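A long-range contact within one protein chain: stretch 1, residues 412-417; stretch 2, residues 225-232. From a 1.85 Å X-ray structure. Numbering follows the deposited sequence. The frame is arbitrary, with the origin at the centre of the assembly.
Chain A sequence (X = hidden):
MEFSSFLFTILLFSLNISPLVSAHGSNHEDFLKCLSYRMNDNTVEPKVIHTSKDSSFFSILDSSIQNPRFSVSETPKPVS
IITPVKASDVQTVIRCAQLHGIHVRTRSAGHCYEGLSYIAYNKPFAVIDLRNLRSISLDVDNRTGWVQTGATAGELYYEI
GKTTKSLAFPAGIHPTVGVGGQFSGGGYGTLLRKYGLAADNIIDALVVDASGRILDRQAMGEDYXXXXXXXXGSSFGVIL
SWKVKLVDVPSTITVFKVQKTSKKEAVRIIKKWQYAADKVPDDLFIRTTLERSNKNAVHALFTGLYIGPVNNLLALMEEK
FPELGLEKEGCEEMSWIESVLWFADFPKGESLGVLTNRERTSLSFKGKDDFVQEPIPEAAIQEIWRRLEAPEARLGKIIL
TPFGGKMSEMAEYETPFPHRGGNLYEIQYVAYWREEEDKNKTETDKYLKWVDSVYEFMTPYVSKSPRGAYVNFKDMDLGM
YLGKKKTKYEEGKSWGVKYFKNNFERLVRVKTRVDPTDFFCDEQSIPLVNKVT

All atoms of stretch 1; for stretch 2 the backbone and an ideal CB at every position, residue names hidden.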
# COMPACT_ATOMS: atom_id res chain seq x y z
N GLU A 412 2.93 -11.94 15.31
CA GLU A 412 3.43 -10.58 15.09
C GLU A 412 4.89 -10.54 14.58
O GLU A 412 5.19 -9.80 13.63
CB GLU A 412 3.33 -9.78 16.40
CG GLU A 412 3.88 -8.36 16.33
CD GLU A 412 3.93 -7.68 17.68
OE1 GLU A 412 4.16 -8.39 18.69
OE2 GLU A 412 3.73 -6.45 17.74
N TYR A 413 5.75 -11.36 15.18
CA TYR A 413 7.20 -11.35 14.95
C TYR A 413 7.63 -11.86 13.57
O TYR A 413 8.76 -11.65 13.16
CB TYR A 413 7.90 -12.20 16.02
CG TYR A 413 7.90 -13.70 15.70
CD1 TYR A 413 6.85 -14.52 16.10
CD2 TYR A 413 8.97 -14.28 15.01
CE1 TYR A 413 6.86 -15.87 15.79
CE2 TYR A 413 8.97 -15.63 14.70
CZ TYR A 413 7.91 -16.41 15.09
OH TYR A 413 7.93 -17.74 14.78
N GLU A 414 6.74 -12.53 12.84
CA GLU A 414 7.13 -13.22 11.62
C GLU A 414 7.61 -12.31 10.50
O GLU A 414 8.57 -12.62 9.81
CB GLU A 414 5.98 -14.09 11.11
CG GLU A 414 5.72 -15.29 12.02
CD GLU A 414 4.67 -16.23 11.47
OE1 GLU A 414 3.74 -16.61 12.22
OE2 GLU A 414 4.79 -16.59 10.28
N THR A 415 6.91 -11.19 10.29
CA THR A 415 7.36 -10.16 9.36
C THR A 415 7.17 -8.84 10.08
O THR A 415 6.45 -8.78 11.08
CB THR A 415 6.58 -10.18 8.02
OG1 THR A 415 5.24 -9.71 8.23
CG2 THR A 415 6.54 -11.58 7.41
N PRO A 416 7.83 -7.77 9.61
CA PRO A 416 7.72 -6.49 10.33
C PRO A 416 6.27 -6.00 10.55
O PRO A 416 6.02 -5.39 11.59
CB PRO A 416 8.50 -5.53 9.44
CG PRO A 416 9.57 -6.39 8.84
CD PRO A 416 8.89 -7.73 8.59
N PHE A 417 5.36 -6.26 9.61
CA PHE A 417 3.94 -5.94 9.79
C PHE A 417 3.42 -6.60 11.08
O PHE A 417 3.43 -7.83 11.20
CB PHE A 417 3.13 -6.38 8.57
CG PHE A 417 1.67 -6.07 8.66
CD1 PHE A 417 0.80 -6.94 9.32
CD2 PHE A 417 1.16 -4.92 8.10
CE1 PHE A 417 -0.54 -6.66 9.42
CE2 PHE A 417 -0.19 -4.63 8.18
CZ PHE A 417 -1.05 -5.51 8.85
N UNK A 225 16.56 -9.57 4.98
CA UNK A 225 15.43 -10.15 4.24
C UNK A 225 14.10 -9.95 4.97
O UNK A 225 13.03 -9.86 4.37
CB UNK A 225 15.67 -11.64 4.01
N UNK A 226 14.17 -9.89 6.29
CA UNK A 226 12.99 -9.71 7.10
C UNK A 226 12.53 -8.25 7.00
O UNK A 226 11.37 -7.97 6.70
CB UNK A 226 13.26 -10.11 8.55
N UNK A 227 13.48 -7.33 7.19
CA UNK A 227 13.17 -5.91 7.27
C UNK A 227 12.53 -5.37 6.00
O UNK A 227 11.63 -4.52 6.07
CB UNK A 227 14.44 -5.12 7.58
N UNK A 228 12.97 -5.85 4.84
CA UNK A 228 12.45 -5.33 3.58
C UNK A 228 11.03 -5.82 3.29
O UNK A 228 10.34 -5.27 2.44
CB UNK A 228 13.38 -5.73 2.43
N UNK A 229 10.58 -6.85 4.02
CA UNK A 229 9.26 -7.41 3.77
C UNK A 229 8.20 -6.88 4.73
O UNK A 229 7.51 -7.67 5.39
CB UNK A 229 9.32 -8.94 3.86
N UNK A 230 8.08 -5.56 4.80
CA UNK A 230 7.05 -4.90 5.58
C UNK A 230 7.54 -3.66 6.30
O UNK A 230 6.75 -2.81 6.72
CB UNK A 230 6.47 -5.88 6.60
N UNK A 231 8.86 -3.54 6.44
CA UNK A 231 9.47 -2.50 7.26
C UNK A 231 9.54 -1.13 6.61
O UNK A 231 10.01 -0.16 7.21
CB UNK A 231 10.89 -2.93 7.65
N UNK A 232 9.03 -1.05 5.38
CA UNK A 232 9.16 0.15 4.57
C UNK A 232 10.54 0.18 3.94
O UNK A 232 11.53 0.44 4.61
CB UNK A 232 8.92 1.41 5.41

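Position 225 lies on a helix, and nothing of stretch 1 comes within 5.5 Å of its ideal CB. Almost any helix-compatible residue would do. The deposited residue is Phe 225, whose ring stays out of reach of stretch 1.

At position 226 the CA-to-CB bond points sideways, with the ideal CB 5.0 Å from Pro 416 CD. A long side chain could meet two different features: the apolar ring of Pro 416 and the carbonyl oxygens of Tyr 413 and Glu 414. Arginine, lysine, tyrosine or tryptophan could answer at least part of this. The residue is Trp 226, chi1 in t, which answers both. Its NE1 donates a hydrogen bond to Tyr 413 O (3.2 Å, 148°), at the edge of the indole where the N-H lies in the ring plane. One face is left for Pro 416, whose CG sits 3.6 Å from the centroid of the six-membered ring, 2° off its normal, a CH-pi contact.

Positions 227 and 228 both direct CB away from stretch 1, so the contact discriminates little among side chains. They hold Ala 227 and Ile 228. The former contributes mainly its backbone: Ala 227 O accepts from the amide of 231 and lies 3.9 Å from Pro 416 CG.

At position 229 CB again points sideways, 4.9 Å from Pro 416 CD and 5.1 Å from Thr 415 CB. Aliphatic or long, flexible side chains would suit. Arg 229 turns back along its own stretch, Arg 229 NE donating to Phe 225 O at 2.7 Å, while its NH1 lies 4.3 Å from Thr 415 CG2.

Position 230 faces stretch 1 directly. An ideal CB would lie only 3.2 Å from Phe 417 N and 3.5 Å from Pro 416 CB, and phi/psi of 140/-18 would jam it against the preceding carbonyl oxygen. Glycine is called for on backbone grounds alone, and Gly 230 also lets Pro 416 pack close, its CB 3.8 Å from Gly 230 C.

Position 231 has ordinary angles (-79/0), yet an ideal CB would clash with the carbonyl oxygen of 227 at 2.4 Å. Glycine is again the fitting choice: Gly 231 N bonds to Ala 227 O at 3.0 Å and lies 3.6 Å from Pro 416 CB.

Position 232 is beyond reach of stretch 1; its positive phi of 81° favours glycine, and Gly 232 is found.

Stretch 2, residues 225-232: FWAIRGGG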
# COMPACT_ATOMS: atom_id res chain seq x y z
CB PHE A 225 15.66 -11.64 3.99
CG PHE A 225 14.63 -12.26 3.08
CD1 PHE A 225 14.59 -11.92 1.73
CD2 PHE A 225 13.70 -13.16 3.57
CE1 PHE A 225 13.63 -12.47 0.89
CE2 PHE A 225 12.75 -13.71 2.73
CZ PHE A 225 12.71 -13.37 1.40
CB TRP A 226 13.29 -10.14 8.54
CG TRP A 226 12.24 -9.90 9.56
CD1 TRP A 226 11.23 -10.74 9.92
CD2 TRP A 226 12.12 -8.74 10.40
NE1 TRP A 226 10.47 -10.17 10.91
CE2 TRP A 226 11.00 -8.95 11.23
CE3 TRP A 226 12.84 -7.55 10.52
CZ2 TRP A 226 10.59 -8.00 12.17
CZ3 TRP A 226 12.43 -6.62 11.45
CH2 TRP A 226 11.32 -6.85 12.26
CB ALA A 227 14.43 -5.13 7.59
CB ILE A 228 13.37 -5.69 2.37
CG1 ILE A 228 13.55 -7.20 2.24
CG2 ILE A 228 14.72 -5.02 2.52
CD1 ILE A 228 14.35 -7.61 1.02
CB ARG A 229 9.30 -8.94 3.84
CG ARG A 229 10.04 -9.59 2.68
CD ARG A 229 10.05 -11.11 2.85
NE ARG A 229 10.89 -11.50 3.99
CZ ARG A 229 10.59 -12.47 4.85
NH1 ARG A 229 9.47 -13.17 4.70
NH2 ARG A 229 11.42 -12.75 5.84
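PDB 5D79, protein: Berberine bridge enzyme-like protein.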